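PDB 6NZS: dextranase from Pseudarthrobacter oxydans, which catalyses the endohydrolysis of (1->6)-alpha-D-glucosidic linkages in dextran. Local coordinates for residues A[8-13]-A[89-94]; A[38-42]-A[50-54]. One frame throughout, in Å; residues are numbered along the deposited sequence.

Contact 1: residues A[8-13]-A[89-94]; sequences GNLHTW and SFEYAK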
# COMPACT_ATOMS: atom_id res chain seq x y z
N GLY A 8 12.99 -0.83 -27.82
CA GLY A 8 13.16 0.47 -27.20
C GLY A 8 11.91 1.01 -26.53
O GLY A 8 12.01 1.86 -25.64
N ASN A 9 10.73 0.53 -26.93
CA ASN A 9 9.47 1.09 -26.44
C ASN A 9 8.66 0.15 -25.56
O ASN A 9 7.68 0.61 -24.96
CB ASN A 9 8.57 1.51 -27.61
CG ASN A 9 9.12 2.68 -28.37
OD1 ASN A 9 10.08 3.33 -27.95
ND2 ASN A 9 8.50 2.97 -29.51
N LEU A 10 9.00 -1.12 -25.51
CA LEU A 10 8.19 -2.09 -24.78
C LEU A 10 9.10 -3.19 -24.27
O LEU A 10 9.94 -3.71 -25.01
CB LEU A 10 7.10 -2.68 -25.69
CG LEU A 10 6.10 -3.66 -25.08
CD1 LEU A 10 5.35 -3.04 -23.88
CD2 LEU A 10 5.12 -4.14 -26.14
N HIS A 11 8.93 -3.53 -22.99
CA HIS A 11 9.67 -4.64 -22.41
C HIS A 11 8.70 -5.48 -21.60
O HIS A 11 8.09 -4.97 -20.65
CB HIS A 11 10.82 -4.16 -21.53
CG HIS A 11 11.65 -5.28 -20.98
ND1 HIS A 11 12.25 -5.22 -19.74
CD2 HIS A 11 11.97 -6.49 -21.50
CE1 HIS A 11 12.91 -6.35 -19.53
NE2 HIS A 11 12.75 -7.13 -20.58
N THR A 12 8.56 -6.74 -21.97
CA THR A 12 7.81 -7.72 -21.19
C THR A 12 8.71 -8.93 -20.95
O THR A 12 9.79 -9.06 -21.53
CB THR A 12 6.52 -8.17 -21.90
OG1 THR A 12 6.86 -8.98 -23.03
CG2 THR A 12 5.70 -6.98 -22.36
N TRP A 13 8.26 -9.81 -20.06
CA TRP A 13 9.08 -10.96 -19.68
C TRP A 13 8.19 -12.11 -19.23
O TRP A 13 6.99 -11.96 -19.02
CB TRP A 13 10.10 -10.60 -18.59
CG TRP A 13 9.49 -9.99 -17.38
CD1 TRP A 13 8.99 -10.65 -16.28
CD2 TRP A 13 9.28 -8.59 -17.13
NE1 TRP A 13 8.50 -9.75 -15.37
CE2 TRP A 13 8.67 -8.48 -15.86
CE3 TRP A 13 9.57 -7.42 -17.85
CZ2 TRP A 13 8.34 -7.24 -15.30
CZ3 TRP A 13 9.23 -6.19 -17.30
CH2 TRP A 13 8.61 -6.12 -16.03
N SER A 89 3.44 -6.57 -14.55
CA SER A 89 4.26 -5.40 -14.84
C SER A 89 4.84 -5.49 -16.24
O SER A 89 5.14 -6.58 -16.75
CB SER A 89 5.43 -5.29 -13.86
OG SER A 89 4.95 -4.90 -12.57
N PHE A 90 4.98 -4.34 -16.87
CA PHE A 90 5.75 -4.24 -18.10
C PHE A 90 6.30 -2.83 -18.18
O PHE A 90 5.83 -1.93 -17.47
CB PHE A 90 4.93 -4.61 -19.35
CG PHE A 90 3.69 -3.76 -19.56
CD1 PHE A 90 3.77 -2.55 -20.23
CD2 PHE A 90 2.45 -4.20 -19.11
CE1 PHE A 90 2.63 -1.77 -20.43
CE2 PHE A 90 1.32 -3.43 -19.31
CZ PHE A 90 1.40 -2.22 -19.97
N GLU A 91 7.32 -2.64 -19.02
CA GLU A 91 7.84 -1.31 -19.31
C GLU A 91 7.31 -0.84 -20.65
O GLU A 91 7.23 -1.62 -21.61
CB GLU A 91 9.37 -1.31 -19.38
CG GLU A 91 10.05 -1.72 -18.10
CD GLU A 91 11.55 -1.53 -18.20
OE1 GLU A 91 12.26 -2.53 -18.41
OE2 GLU A 91 12.01 -0.38 -18.08
N TYR A 92 6.97 0.45 -20.73
CA TYR A 92 6.49 1.00 -21.99
C TYR A 92 6.97 2.44 -22.13
O TYR A 92 7.24 3.12 -21.14
CB TYR A 92 4.97 0.83 -22.18
CG TYR A 92 4.11 1.82 -21.42
CD1 TYR A 92 4.35 2.12 -20.09
CD2 TYR A 92 3.01 2.41 -22.03
CE1 TYR A 92 3.55 3.03 -19.39
CE2 TYR A 92 2.19 3.31 -21.34
CZ TYR A 92 2.47 3.61 -20.02
OH TYR A 92 1.69 4.51 -19.34
N ALA A 93 7.10 2.89 -23.38
CA ALA A 93 7.49 4.26 -23.66
C ALA A 93 6.52 4.97 -24.59
O ALA A 93 6.72 6.15 -24.90
CB ALA A 93 8.92 4.32 -24.21
N LYS A 94 5.47 4.29 -25.04
CA LYS A 94 4.54 4.81 -26.03
C LYS A 94 3.20 4.14 -25.76
O LYS A 94 3.17 3.03 -25.22
CB LYS A 94 5.06 4.46 -27.43
CG LYS A 94 4.28 4.97 -28.62
CD LYS A 94 5.12 4.80 -29.91
CE LYS A 94 4.31 5.03 -31.17
NZ LYS A 94 3.83 6.42 -31.32
O HOH W 1 5.28 1.10 -26.10
O HOH W 2 6.17 -8.69 -18.25
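A two-residue strand added antiparallel to the end of a longer one can be enough to tie an N-terminal segment into a sheet, as in the Ig-like N-terminal domain of this family 49 glycosidase. The register is set by two bridges. His11 and Glu91 form the hydrogen-bonded pair, with His11 N to Glu91 O and Glu91 N to His11 O both at 2.9 Å. Leu10 and Tyr92 form the adjoining non-hydrogen-bonded pair, their CA atoms 4.5 Å apart. One residue further, Ala93 N donates a hydrogen bond to Asn9 O at 2.8 Å, and a water donating to Asn9 O (2.7 Å) and Lys94 O (3.0 Å) extends the link beyond the ladder.

On one face, His11 ND1 donates to Glu91 OE1 at 3.0 Å, a His-carboxylate hydrogen bond lying near the ring plane; His11 touches Pro258 and Glu91 touches Tyr281, both of the following beta-solenoid. On the other, Leu10 CD1 packs 4.0 Å from Phe90 CD1 and 4.2 Å from Tyr92 CB, while Leu10 and Phe90 both meet Val41; Tyr92 OH hydrogen-bonds to Pro138 O.

Beyond Thr12, toward Trp13 and Ser89, the backbones separate. A water accepts from Trp13 N (3.0 Å) and lies 2.8 Å from Ser89 O, and the Trp13 ring takes Ser89 O over one face, CZ2 to O being 3.6 Å; NE1 hydrogen-bonds to Tyr56 OH. The arrangement is that of a short antiparallel beta ladder, largely apolar on the Leu10, Phe90 and Tyr92 face and on the other turned to the solenoid.

Contact 2: residues A[38-42]-A[50-54]; sequences DLQVA and AYDAF
Hairpin strands seldom stay flat. Build 38-42 (phi near -130°, psi near 140°) and 51-53 in ordinary beta conformation, phi drawn in to -69° at Asp52, set at 134° with axes 4.5 Å apart at closest approach. Val41 and Tyr51 form the hydrogen-bonded pair: Val41 N to Tyr51 O 2.8 Å, Tyr51 N to Val41 O 2.7 Å. Gln40 and Asp52 form the non-hydrogen-bonded pair, CA to CA 4.4 Å. Toward Leu39 and Ala53 (CA to CA 5.8 Å) the pairing loosens: Ala53 N reaches Leu39 O at 3.2 Å, but a water enters between Leu39 N (2.8 Å) and Ala53 O (2.6 Å).

The small bump of Ala53 CB rests 3.7 Å from Leu39 CD2 and 4.4 Å from Val41 CG2 (both chi1 t). Gln40 (m, t) reaches across, NE2 donating to Asp52 OD1 at 3.0 Å; Asp52 OD2 receives Thr3 N. Ala50 CB fits between Ala42 CB (4.1 Å) and Gln40 OE1 (3.8 Å). This is a twisted beta hairpin, with Leu39, Val41, Tyr51 and Ala53 on one face and the Gln40-Asp52 hydrogen bond on the other.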
# COMPACT_ATOMS: atom_id res chain seq x y z
N ASP A 38 -4.78 -13.64 -18.20
CA ASP A 38 -3.65 -13.58 -19.11
C ASP A 38 -3.59 -12.19 -19.72
O ASP A 38 -4.63 -11.59 -19.99
CB ASP A 38 -3.78 -14.61 -20.25
CG ASP A 38 -3.61 -16.03 -19.77
OD1 ASP A 38 -2.66 -16.29 -19.01
OD2 ASP A 38 -4.42 -16.90 -20.17
N LEU A 39 -2.38 -11.68 -19.92
CA LEU A 39 -2.19 -10.33 -20.43
C LEU A 39 -1.20 -10.32 -21.59
O LEU A 39 -0.16 -10.98 -21.54
CB LEU A 39 -1.68 -9.43 -19.30
CG LEU A 39 -1.64 -7.92 -19.56
CD1 LEU A 39 -1.98 -7.16 -18.28
CD2 LEU A 39 -0.27 -7.52 -20.03
N GLN A 40 -1.53 -9.55 -22.64
CA GLN A 40 -0.62 -9.26 -23.74
C GLN A 40 -0.65 -7.77 -24.01
O GLN A 40 -1.64 -7.09 -23.72
CB GLN A 40 -1.00 -10.02 -25.01
CG GLN A 40 -0.77 -11.52 -24.95
CD GLN A 40 -1.22 -12.23 -26.21
OE1 GLN A 40 -1.91 -11.64 -27.05
NE2 GLN A 40 -0.84 -13.49 -26.35
N VAL A 41 0.46 -7.25 -24.55
CA VAL A 41 0.63 -5.81 -24.77
C VAL A 41 1.18 -5.58 -26.17
O VAL A 41 2.12 -6.25 -26.60
CB VAL A 41 1.61 -5.18 -23.75
CG1 VAL A 41 1.55 -3.65 -23.81
CG2 VAL A 41 1.35 -5.66 -22.35
N ALA A 42 0.62 -4.58 -26.85
CA ALA A 42 1.11 -4.18 -28.16
C ALA A 42 1.21 -2.66 -28.20
O ALA A 42 0.40 -1.96 -27.60
CB ALA A 42 0.12 -4.60 -29.25
N ALA A 50 1.33 -8.24 -30.52
CA ALA A 50 1.06 -8.28 -29.09
C ALA A 50 2.00 -9.28 -28.42
O ALA A 50 2.17 -10.40 -28.91
CB ALA A 50 -0.39 -8.65 -28.81
N TYR A 51 2.59 -8.86 -27.31
CA TYR A 51 3.60 -9.64 -26.60
C TYR A 51 3.07 -10.06 -25.23
O TYR A 51 2.41 -9.27 -24.55
CB TYR A 51 4.86 -8.82 -26.41
CG TYR A 51 5.53 -8.44 -27.71
CD1 TYR A 51 6.45 -9.30 -28.30
CD2 TYR A 51 5.24 -7.24 -28.35
CE1 TYR A 51 7.07 -8.96 -29.49
CE2 TYR A 51 5.86 -6.90 -29.54
CZ TYR A 51 6.77 -7.76 -30.10
OH TYR A 51 7.39 -7.43 -31.29
N ASP A 52 3.36 -11.29 -24.84
CA ASP A 52 2.95 -11.78 -23.53
C ASP A 52 3.73 -11.07 -22.43
O ASP A 52 4.93 -10.81 -22.56
CB ASP A 52 3.22 -13.27 -23.44
CG ASP A 52 2.44 -14.05 -24.45
OD1 ASP A 52 1.21 -14.18 -24.27
OD2 ASP A 52 3.04 -14.53 -25.44
N ALA A 53 3.03 -10.75 -21.33
CA ALA A 53 3.65 -10.22 -20.13
C ALA A 53 3.20 -11.09 -18.97
O ALA A 53 2.00 -11.36 -18.83
CB ALA A 53 3.23 -8.78 -19.87
N PHE A 54 4.14 -11.54 -18.15
CA PHE A 54 3.79 -12.46 -17.07
C PHE A 54 2.82 -11.80 -16.10
O PHE A 54 2.93 -10.61 -15.80
CB PHE A 54 5.05 -12.85 -16.30
CG PHE A 54 4.86 -14.05 -15.44
CD1 PHE A 54 4.81 -15.32 -16.01
CD2 PHE A 54 4.71 -13.93 -14.07
CE1 PHE A 54 4.64 -16.44 -15.22
CE2 PHE A 54 4.53 -15.06 -13.27
CZ PHE A 54 4.50 -16.31 -13.84
O HOH W 3 -0.20 -12.78 -18.47
O HOH W 4 -0.12 -13.77 -21.94

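How the contacts relate
Both contacts belong to one mixed, curled sheet of the N-terminal Ig-like domain, their centres about 10 Å apart. Along the chain contact 2 is nested within contact 1: the hairpin 38-42/50-54 forms inside the long loop that the pairing of 8-13 with 89-94 closes. Strand 84-92 of contact 1 is also the sheet neighbour of strand 51-58 of contact 2. They touch directly: Thr12 OG1 lies 2.7 Å from Asp52 O and Trp13 O 3.0 Å from Phe54 N, both probable hydrogen bonds, while Phe90 CD2 packs 3.7 Å from Val41 CG2. The N-terminal segment is thus tied to both the hairpin and strand 84-92.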